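Local coordinates for protein Pex (Synechococcus elongatus PCC 7942, PDB 2E1N) that modifies the cyanobacterial circadian clock as a period extender and probably binds DNA as a PadR-type transcriptional regulator, at residues 38-43 and 81-86. Numbering follows the deposited sequence.
Sequences YVLAVL and EQIISG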
ATOM      1  N   TYR B  38       9.776  -0.593 -12.134  1.00 30.31           N
ATOM      2  CA  TYR B  38      10.937  -0.060 -11.384  1.00 30.37           C
ATOM      3  C   TYR B  38      12.274  -0.503 -12.020  1.00 31.42           C
ATOM      4  O   TYR B  38      13.174   0.289 -12.277  1.00 31.35           O
ATOM      5  CB  TYR B  38      10.877  -0.502  -9.904  1.00 30.19           C
ATOM      6  CG  TYR B  38      12.234  -0.366  -9.214  1.00 30.78           C
ATOM      7  CD1 TYR B  38      12.812   0.890  -9.002  1.00 31.38           C
ATOM      8  CD2 TYR B  38      12.930  -1.482  -8.804  1.00 29.35           C
ATOM      9  CE1 TYR B  38      14.089   0.999  -8.416  1.00 28.38           C
ATOM     10  CE2 TYR B  38      14.188  -1.368  -8.202  1.00 28.27           C
ATOM     11  CZ  TYR B  38      14.759  -0.114  -8.055  1.00 29.31           C
ATOM     12  OH  TYR B  38      15.997   0.058  -7.494  1.00 31.58           O
ATOM     13  N   VAL B  39      12.413  -1.793 -12.271  1.00 30.24           N
ATOM     14  CA  VAL B  39      13.652  -2.279 -12.859  1.00 30.28           C
ATOM     15  C   VAL B  39      13.912  -1.585 -14.172  1.00 31.25           C
ATOM     16  O   VAL B  39      15.018  -1.100 -14.422  1.00 31.75           O
ATOM     17  CB  VAL B  39      13.605  -3.802 -13.015  1.00 30.98           C
ATOM     18  CG1 VAL B  39      14.765  -4.320 -13.849  1.00 29.85           C
ATOM     19  CG2 VAL B  39      13.562  -4.471 -11.603  1.00 30.27           C
ATOM     20  N   LEU B  40      12.899  -1.465 -15.013  1.00 30.65           N
ATOM     21  CA  LEU B  40      13.087  -0.777 -16.277  1.00 29.43           C
ATOM     22  C   LEU B  40      13.438   0.700 -16.149  1.00 30.99           C
ATOM     23  O   LEU B  40      14.282   1.201 -16.902  1.00 31.97           O
ATOM     24  CB  LEU B  40      11.884  -1.009 -17.192  1.00 30.27           C
ATOM     25  CG  LEU B  40      11.764  -2.450 -17.752  1.00 27.47           C
ATOM     26  CD1 LEU B  40      10.502  -2.547 -18.625  1.00 29.77           C
ATOM     27  CD2 LEU B  40      13.038  -2.961 -18.530  1.00 33.20           C
ATOM     28  N   ALA B  41      12.843   1.373 -15.160  1.00 31.26           N
ATOM     29  CA  ALA B  41      13.195   2.775 -14.838  1.00 31.08           C
ATOM     30  C   ALA B  41      14.701   2.907 -14.526  1.00 31.29           C
ATOM     31  O   ALA B  41      15.334   3.870 -14.988  1.00 31.51           O
ATOM     32  CB  ALA B  41      12.334   3.295 -13.685  1.00 32.18           C
ATOM     33  N   VAL B  42      15.262   1.953 -13.788  1.00 31.09           N
ATOM     34  CA  VAL B  42      16.696   1.929 -13.490  1.00 31.62           C
ATOM     35  C   VAL B  42      17.538   1.687 -14.732  1.00 31.05           C
ATOM     36  O   VAL B  42      18.473   2.439 -15.016  1.00 31.82           O
ATOM     37  CB  VAL B  42      17.036   0.897 -12.385  1.00 31.27           C
ATOM     38  CG1 VAL B  42      18.558   0.827 -12.142  1.00 33.49           C
ATOM     39  CG2 VAL B  42      16.288   1.244 -11.096  1.00 31.50           C
ATOM     40  N   LEU B  43      17.187   0.640 -15.485  1.00 31.76           N
ATOM     41  CA  LEU B  43      17.977   0.190 -16.619  1.00 32.53           C
ATOM     42  C   LEU B  43      17.976   1.180 -17.789  1.00 34.33           C
ATOM     43  O   LEU B  43      18.861   1.136 -18.644  1.00 34.28           O
ATOM     44  CB  LEU B  43      17.491  -1.203 -17.043  1.00 32.25           C
ATOM     45  CG  LEU B  43      17.706  -2.323 -16.030  1.00 32.07           C
ATOM     46  CD1 LEU B  43      17.288  -3.676 -16.645  1.00 29.03           C
ATOM     47  CD2 LEU B  43      19.183  -2.416 -15.530  1.00 31.50           C
ATOM     48  N   GLU B  81      10.482 -11.782 -22.559  1.00 31.82           N
ATOM     49  CA  GLU B  81       9.885 -10.841 -23.476  1.00 31.28           C
ATOM     50  C   GLU B  81      10.914 -10.066 -24.299  1.00 30.65           C
ATOM     51  O   GLU B  81      10.531  -9.219 -25.082  1.00 30.55           O
ATOM     52  CB  GLU B  81       9.013  -9.865 -22.676  1.00 31.87           C
ATOM     53  CG  GLU B  81       7.810 -10.527 -21.986  1.00 35.49           C
ATOM     54  CD  GLU B  81       6.779 -11.069 -22.942  1.00 42.26           C
ATOM     55  OE1 GLU B  81       5.986 -11.909 -22.511  1.00 48.64           O
ATOM     56  OE2 GLU B  81       6.750 -10.687 -24.131  1.00 46.97           O
ATOM     57  N   GLN B  82      12.203 -10.357 -24.115  1.00 30.53           N
ATOM     58  CA  GLN B  82      13.316  -9.802 -24.893  1.00 29.48           C
ATOM     59  C   GLN B  82      13.505  -8.327 -24.674  1.00 31.44           C
ATOM     60  O   GLN B  82      14.035  -7.654 -25.567  1.00 30.75           O
ATOM     61  CB  GLN B  82      13.172 -10.098 -26.417  1.00 29.47           C
ATOM     62  CG  GLN B  82      13.077 -11.589 -26.697  1.00 27.40           C
ATOM     63  CD  GLN B  82      13.190 -11.958 -28.156  1.00 29.49           C
ATOM     64  OE1 GLN B  82      13.117 -11.091 -29.094  1.00 31.17           O
ATOM     65  NE2 GLN B  82      13.403 -13.226 -28.386  1.00 27.50           N
ATOM     66  N   ILE B  83      13.099  -7.817 -23.507  1.00 30.97           N
ATOM     67  CA  ILE B  83      13.287  -6.400 -23.210  1.00 30.67           C
ATOM     68  C   ILE B  83      14.669  -6.135 -22.589  1.00 30.72           C
ATOM     69  O   ILE B  83      15.304  -5.045 -22.830  1.00 30.64           O
ATOM     70  CB  ILE B  83      12.190  -5.920 -22.268  1.00 30.18           C
ATOM     71  CG1 ILE B  83      10.847  -6.163 -22.906  1.00 32.83           C
ATOM     72  CG2 ILE B  83      12.351  -4.386 -21.950  1.00 32.03           C
ATOM     73  CD1 ILE B  83       9.668  -5.764 -22.030  1.00 34.01           C
ATOM     74  N   ILE B  84      15.127  -7.096 -21.780  1.00 29.45           N
ATOM     75  CA  ILE B  84      16.438  -7.008 -21.160  1.00 30.25           C
ATOM     76  C   ILE B  84      17.266  -8.196 -21.538  1.00 31.37           C
ATOM     77  O   ILE B  84      16.760  -9.233 -21.996  1.00 31.80           O
ATOM     78  CB  ILE B  84      16.397  -6.867 -19.605  1.00 29.85           C
ATOM     79  CG1 ILE B  84      15.964  -8.162 -18.913  1.00 30.55           C
ATOM     80  CG2 ILE B  84      15.475  -5.684 -19.228  1.00 31.03           C
ATOM     81  CD1 ILE B  84      15.988  -8.114 -17.370  1.00 30.21           C
ATOM     82  N   SER B  85      18.567  -8.019 -21.367  1.00 32.05           N
ATOM     83  CA  SER B  85      19.519  -9.076 -21.528  1.00 33.25           C
ATOM     84  C   SER B  85      20.532  -9.040 -20.399  1.00 33.38           C
ATOM     85  O   SER B  85      20.642  -8.036 -19.685  1.00 34.27           O
ATOM     86  CB  SER B  85      20.206  -8.981 -22.884  1.00 35.10           C
ATOM     87  OG  SER B  85      20.877  -7.747 -23.029  1.00 38.12           O
ATOM     88  N   GLY B  86      21.192 -10.158 -20.194  1.00 32.77           N
ATOM     89  CA  GLY B  86      22.157 -10.295 -19.158  1.00 33.30           C
ATOM     90  C   GLY B  86      23.532 -10.522 -19.717  1.00 33.54           C
ATOM     91  O   GLY B  86      23.710 -10.861 -20.885  1.00 33.17           O
TER
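Leu-40, on helix 32-43, reaches across to Ile-83, just before strand 84-89, and to Ile-84, its first residue, and its atoms close in on them step by step. Leu-40 CB is still 5.9 Å from Ile-83 CG2. Leu-40 CG, swung opposite its own carbonyl carbon by a chi1 of -71°, shortens the distance to Ile-83 CG2 to 4.7 Å. At the fork, Leu-40 CD1 passes Ile-83 CG2 at 4.2 Å, a loose approach. Leu-40 CD2 touches both isoleucines, meeting Ile-83 CG2 at 3.8 Å and Ile-84 CG2 at 3.7 Å. In a PadR-like winged-helix domain such as this, the contact joins the first helix of the three-helix core, ahead of the helix-turn-helix pair 50-60 and 68-80, to the base of the wing strand. The chain gets there from helix 68-80 through a Schellman motif, with Gln-82 at positive phi. Beyond that turn, chi1 of 71° in Ile-84 puts CG2 anti to its own carbonyl carbon, and this is the branch that meets both leucines. Leu-43 CD1, one helical turn on from Leu-40, lies 3.7 Å from Ile-84 CG2, the two side chains crossing at about a right angle. Leu-78 and Leu-103 also pack against Leu-40, as does Leu-114 of helix 110-123. Ile-83 is partly exposed and additionally packs on Phe-15 of the second subunit.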